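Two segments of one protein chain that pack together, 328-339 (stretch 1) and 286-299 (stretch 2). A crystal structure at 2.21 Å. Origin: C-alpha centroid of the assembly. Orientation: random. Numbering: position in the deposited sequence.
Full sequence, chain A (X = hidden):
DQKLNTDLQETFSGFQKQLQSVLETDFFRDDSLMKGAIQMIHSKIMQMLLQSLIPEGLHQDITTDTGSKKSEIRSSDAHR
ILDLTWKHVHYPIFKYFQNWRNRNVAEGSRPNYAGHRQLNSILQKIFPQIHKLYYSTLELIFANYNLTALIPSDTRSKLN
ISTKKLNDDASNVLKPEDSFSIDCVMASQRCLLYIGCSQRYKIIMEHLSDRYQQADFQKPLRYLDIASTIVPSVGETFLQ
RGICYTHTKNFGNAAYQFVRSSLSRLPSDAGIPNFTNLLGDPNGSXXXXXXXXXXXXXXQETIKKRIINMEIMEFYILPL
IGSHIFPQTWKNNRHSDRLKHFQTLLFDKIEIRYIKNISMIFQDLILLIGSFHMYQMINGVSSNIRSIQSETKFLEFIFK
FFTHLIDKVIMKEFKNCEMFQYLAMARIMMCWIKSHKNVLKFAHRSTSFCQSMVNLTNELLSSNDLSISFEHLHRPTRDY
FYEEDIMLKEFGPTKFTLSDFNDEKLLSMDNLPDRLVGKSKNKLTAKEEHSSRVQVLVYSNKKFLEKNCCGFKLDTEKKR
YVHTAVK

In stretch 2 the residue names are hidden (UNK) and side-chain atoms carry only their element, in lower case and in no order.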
# COMPACT_ATOMS: atom_id res chain seq x y z
N GLN A 328 1.62 0.52 25.96
CA GLN A 328 1.99 1.54 26.93
C GLN A 328 1.66 2.94 26.43
O GLN A 328 1.16 3.77 27.18
CB GLN A 328 3.48 1.45 27.26
CG GLN A 328 3.84 0.19 28.00
CD GLN A 328 2.99 0.01 29.24
OE1 GLN A 328 2.94 0.89 30.10
NE2 GLN A 328 2.29 -1.12 29.33
N THR A 329 1.94 3.18 25.15
CA THR A 329 1.63 4.47 24.54
C THR A 329 0.13 4.76 24.61
O THR A 329 -0.27 5.89 24.83
CB THR A 329 2.10 4.52 23.08
OG1 THR A 329 3.52 4.26 23.02
CG2 THR A 329 1.81 5.88 22.45
N TRP A 330 -0.69 3.73 24.46
CA TRP A 330 -2.14 3.95 24.42
C TRP A 330 -2.84 3.73 25.77
O TRP A 330 -4.07 3.71 25.84
CB TRP A 330 -2.77 3.07 23.34
CG TRP A 330 -2.51 3.64 21.97
CD1 TRP A 330 -1.49 3.30 21.13
CD2 TRP A 330 -3.25 4.68 21.31
NE1 TRP A 330 -1.56 4.04 19.97
CE2 TRP A 330 -2.63 4.90 20.06
CE3 TRP A 330 -4.37 5.44 21.65
CZ2 TRP A 330 -3.10 5.85 19.15
CZ3 TRP A 330 -4.84 6.38 20.74
CH2 TRP A 330 -4.20 6.57 19.50
N LYS A 331 -2.06 3.61 26.84
CA LYS A 331 -2.62 3.62 28.18
C LYS A 331 -2.36 4.97 28.85
O LYS A 331 -2.94 5.28 29.89
CB LYS A 331 -2.03 2.49 29.03
CG LYS A 331 -2.51 1.10 28.66
CD LYS A 331 -1.77 0.02 29.44
CE LYS A 331 -2.21 -1.38 29.02
NZ LYS A 331 -1.46 -2.46 29.72
N ASN A 332 -1.49 5.77 28.24
CA ASN A 332 -0.99 6.99 28.87
C ASN A 332 -1.39 8.30 28.20
O ASN A 332 -0.72 9.32 28.40
CB ASN A 332 0.54 6.94 28.97
CG ASN A 332 1.04 5.96 30.01
OD1 ASN A 332 0.40 5.75 31.05
ND2 ASN A 332 2.19 5.35 29.75
N ASN A 333 -2.45 8.30 27.39
CA ASN A 333 -2.87 9.56 26.77
C ASN A 333 -4.32 9.89 27.07
O ASN A 333 -5.06 9.09 27.65
CB ASN A 333 -2.62 9.53 25.26
CG ASN A 333 -3.55 8.59 24.52
OD1 ASN A 333 -4.74 8.87 24.37
ND2 ASN A 333 -3.01 7.48 24.01
N ARG A 334 -4.73 11.10 26.68
CA ARG A 334 -6.06 11.61 27.00
C ARG A 334 -7.20 10.81 26.37
O ARG A 334 -8.35 10.92 26.79
CB ARG A 334 -6.17 13.08 26.58
CG ARG A 334 -5.93 13.36 25.09
CD ARG A 334 -5.81 14.86 24.89
NE ARG A 334 -5.74 15.28 23.50
CZ ARG A 334 -4.62 15.49 22.83
NH1 ARG A 334 -3.45 15.29 23.42
NH2 ARG A 334 -4.66 15.90 21.57
N HIS A 335 -6.88 9.99 25.37
CA HIS A 335 -7.88 9.15 24.71
C HIS A 335 -7.84 7.71 25.20
O HIS A 335 -8.60 6.87 24.72
CB HIS A 335 -7.68 9.18 23.19
CG HIS A 335 -7.95 10.52 22.57
ND1 HIS A 335 -9.22 11.05 22.46
CD2 HIS A 335 -7.11 11.43 22.03
CE1 HIS A 335 -9.15 12.23 21.87
NE2 HIS A 335 -7.89 12.49 21.60
N SER A 336 -6.96 7.43 26.15
CA SER A 336 -6.72 6.07 26.61
C SER A 336 -7.97 5.41 27.17
O SER A 336 -8.22 4.24 26.91
CB SER A 336 -5.61 6.03 27.66
OG SER A 336 -4.37 6.42 27.10
N ASP A 337 -8.78 6.17 27.91
CA ASP A 337 -9.98 5.59 28.50
C ASP A 337 -11.16 5.51 27.51
O ASP A 337 -12.27 5.16 27.88
CB ASP A 337 -10.40 6.37 29.74
CG ASP A 337 -10.65 7.84 29.45
OD1 ASP A 337 -9.99 8.39 28.54
OD2 ASP A 337 -11.50 8.44 30.14
N ARG A 338 -10.91 5.84 26.24
CA ARG A 338 -11.97 5.80 25.24
C ARG A 338 -11.81 4.63 24.27
O ARG A 338 -12.45 4.62 23.21
CB ARG A 338 -12.02 7.12 24.46
CG ARG A 338 -12.40 8.34 25.30
CD ARG A 338 -12.42 9.63 24.46
NE ARG A 338 -13.49 9.64 23.47
CZ ARG A 338 -13.33 9.97 22.19
NH1 ARG A 338 -12.13 10.33 21.73
NH2 ARG A 338 -14.37 9.95 21.37
N LEU A 339 -10.97 3.66 24.61
CA LEU A 339 -10.67 2.55 23.69
C LEU A 339 -11.90 1.71 23.33
O LEU A 339 -12.11 1.39 22.17
CB LEU A 339 -9.58 1.65 24.26
CG LEU A 339 -8.17 2.26 24.22
CD1 LEU A 339 -7.12 1.22 24.60
CD2 LEU A 339 -7.85 2.85 22.84
N UNK A 286 3.75 13.00 14.42
CA UNK A 286 2.57 12.39 13.77
C UNK A 286 1.55 11.91 14.79
O UNK A 286 0.35 12.10 14.62
c UNK A 286 3.95 10.38 10.73
c UNK A 286 2.91 12.65 10.80
c UNK A 286 3.71 11.61 11.58
c UNK A 286 2.98 11.23 12.87
N UNK A 287 2.05 11.28 15.85
CA UNK A 287 1.20 10.79 16.94
C UNK A 287 0.42 11.92 17.62
O UNK A 287 -0.77 11.78 17.90
c UNK A 287 2.05 10.05 17.97
c UNK A 287 0.66 9.90 21.49
c UNK A 287 -0.18 8.02 20.27
c UNK A 287 1.35 10.32 20.37
c UNK A 287 -0.11 8.75 21.45
c UNK A 287 0.53 8.44 19.15
c UNK A 287 1.29 9.60 19.18
N UNK A 288 1.11 13.02 17.90
CA UNK A 288 0.49 14.16 18.57
C UNK A 288 -0.62 14.75 17.70
O UNK A 288 -1.65 15.16 18.20
c UNK A 288 2.53 14.88 19.99
n UNK A 288 5.67 16.71 21.33
c UNK A 288 3.56 16.01 20.16
c UNK A 288 1.52 15.24 18.90
c UNK A 288 4.53 15.74 21.31
N UNK A 289 -0.37 14.77 16.39
CA UNK A 289 -1.36 15.22 15.43
C UNK A 289 -2.55 14.28 15.39
O UNK A 289 -3.69 14.72 15.30
n UNK A 289 2.40 17.84 11.14
c UNK A 289 0.19 16.54 13.93
c UNK A 289 0.87 16.58 12.58
c UNK A 289 1.69 17.84 12.44
c UNK A 289 -0.74 15.35 14.05
N UNK A 290 -2.28 12.97 15.44
CA UNK A 290 -3.34 11.97 15.48
C UNK A 290 -4.28 12.24 16.65
O UNK A 290 -5.50 12.18 16.51
c UNK A 290 -3.04 8.09 15.93
c UNK A 290 -2.76 10.55 15.59
c UNK A 290 -3.77 9.42 15.84
c UNK A 290 -4.86 9.36 14.75
N UNK A 291 -3.70 12.55 17.79
CA UNK A 291 -4.49 12.82 18.98
C UNK A 291 -5.36 14.07 18.81
O UNK A 291 -6.49 14.12 19.29
c UNK A 291 -3.15 10.45 20.11
c UNK A 291 -3.59 12.94 20.21
c UNK A 291 -3.49 11.63 21.01
c UNK A 291 -2.51 11.72 22.16
N UNK A 292 -4.84 15.07 18.10
CA UNK A 292 -5.61 16.27 17.79
C UNK A 292 -6.79 15.96 16.88
O UNK A 292 -7.88 16.50 17.07
c UNK A 292 -3.75 17.94 18.13
c UNK A 292 -4.71 17.33 17.14
o UNK A 292 -3.95 17.86 19.34
n UNK A 292 -2.70 18.59 17.62
N UNK A 293 -6.56 15.10 15.89
CA UNK A 293 -7.62 14.65 15.00
C UNK A 293 -8.70 13.91 15.77
O UNK A 293 -9.89 14.12 15.56
c UNK A 293 -7.05 13.73 13.91
o UNK A 293 -6.35 14.48 12.94
N UNK A 294 -8.28 13.03 16.68
CA UNK A 294 -9.22 12.31 17.51
C UNK A 294 -10.02 13.30 18.37
O UNK A 294 -11.20 13.07 18.63
c UNK A 294 -7.84 10.15 17.53
c UNK A 294 -8.50 11.26 18.36
c UNK A 294 -6.94 9.25 18.37
c UNK A 294 -8.89 9.29 16.80
N UNK A 295 -9.39 14.41 18.78
CA UNK A 295 -10.10 15.48 19.49
C UNK A 295 -11.20 16.09 18.62
O UNK A 295 -12.34 16.28 19.08
c UNK A 295 -8.18 16.22 21.01
o UNK A 295 -8.32 15.12 21.59
c UNK A 295 -9.15 16.62 19.92
o UNK A 295 -7.29 17.03 21.32
N UNK A 296 -10.85 16.42 17.38
CA UNK A 296 -11.79 17.05 16.46
C UNK A 296 -12.95 16.10 16.18
O UNK A 296 -14.09 16.52 16.10
c UNK A 296 -9.93 18.38 15.36
c UNK A 296 -11.11 17.44 15.15
o UNK A 296 -9.93 19.18 16.32
o UNK A 296 -8.99 18.33 14.53
N UNK A 297 -12.65 14.81 16.03
CA UNK A 297 -13.70 13.85 15.76
C UNK A 297 -14.62 13.69 16.97
O UNK A 297 -15.83 13.61 16.81
c UNK A 297 -11.92 11.16 13.63
c UNK A 297 -12.58 12.48 13.91
c UNK A 297 -13.71 12.74 12.92
c UNK A 297 -13.11 12.51 15.35
N UNK A 298 -14.04 13.66 18.16
CA UNK A 298 -14.83 13.50 19.38
C UNK A 298 -15.98 14.50 19.44
O UNK A 298 -17.11 14.14 19.77
n UNK A 298 -14.12 13.99 25.64
c UNK A 298 -14.79 13.56 21.92
c UNK A 298 -13.96 13.64 20.63
c UNK A 298 -14.83 13.57 24.40
c UNK A 298 -13.94 13.62 23.17
N UNK A 299 -15.71 15.76 19.10
CA UNK A 299 -16.71 16.80 19.23
C UNK A 299 -17.68 16.78 18.05
O UNK A 299 -18.70 17.48 18.07
c UNK A 299 -16.07 18.20 19.36
c UNK A 299 -15.07 18.23 20.51
c UNK A 299 -15.39 18.60 18.06
O HOH W 1 -12.41 10.91 18.88

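Position 286 carries four carbons forked at the second, and none comes within 10 Å of stretch 1. Four carbons exclude valine, and a fork at the second rather than the first excludes isoleucine: Leu286. This contact places no demand on it.

Position 287 has one carbon followed by a six-carbon ring with no heteroatom. The ring carbon of 287 farthest from the backbone lies 3.6 Å from CG2 of Thr329, and the ring edge is directed at the face of the six-membered ring of Trp330, with centroids 5.6 Å apart and planes at 78°. This is Phe287, whose flat, wholly apolar ring suits a buried place.

Positions 288 and 289 each show four carbons in a row ending in nitrogen, and CA-to-CB points away from stretch 1 in both. They are Lys288 and Lys289, whose extended chains leave their charges exposed.

At 290 four carbons again fork at the second. CA-to-CB points sideways, yet one terminal carbon of 290 comes within 3.9 Å of CZ2 of Trp330, at the edge of the indole. This is Leu290, its apolar fork reaching the ring.

Position 291 has the same forked set. One terminal carbon of 291 lies 3.8 Å from CB of Asn333, the other 4.1 Å from CH2 of Trp330; CB of 291 lies over one face of the Arg334 guanidinium, 3.4 Å from NH2, and its branching carbon is 3.8 Å from CD2 of His335. This is Leu291, a compact apolar side chain among Trp330, Asn333, Arg334 and His335.

Position 292 bears two carbons, the second carrying one oxygen and one nitrogen. CA-to-CB points away, but the oxygen of 292 approaches NH2 of Arg334 to 3.1 Å. It is Asn292, whose polar amide suits an exposed site.

One carbon and one oxygen at 293 make Ser293, small, buried and directed away from stretch 1.

Position 294 has four carbons forked at the second. CB of 294 sits over the His335 ring, 3.8 Å from its centroid, as a CH-pi contact, while a terminal carbon of 294 meets CH2 of Trp330 at 4.0 Å. Both contacts suit apolar Leu294.

Position 295 has two carbons, the second carrying two oxygens. One oxygen of 295 forms a salt bridge with NH2 of Arg334 at 2.9 Å; the other accepts from NE of Arg334 at 3.2 Å and, weakly, from NE2 of His335 at 2.7 Å. This carboxylate is Asp295, a short acid meeting both donor residues.

Position 296 has the same pattern but is out of reach: Asp296, charged and exposed. Four carbons forked at the second at 297 give Leu297, apolar and buried without touching stretch 1.

At 298 four carbons in a row end in nitrogen; the second carbon of 298 lies over the Arg338 guanidinium, 3.7 Å from NH2. In Lys298 the aliphatic chain provides the contact. At 299 one carbon carries two others: Val299, out of reach, on which this contact places no demand.

The contact joins an apolar patch, where Trp330 meets Phe287, Leu290, Leu291 and Leu294, to a polar one. His335 NE2 also donates to Leu291 O at 3.2 Å, while Arg338 NH1 donates to His335 ND1 at 3.1 Å. A water, 2.9 Å from NH1 of Arg338, accepts from it and donates to O of Leu294 at 2.5 Å, adding a second link to the helix backbone.

Stretch 2, residues 286-299: LFKKLLNSLDDLKV
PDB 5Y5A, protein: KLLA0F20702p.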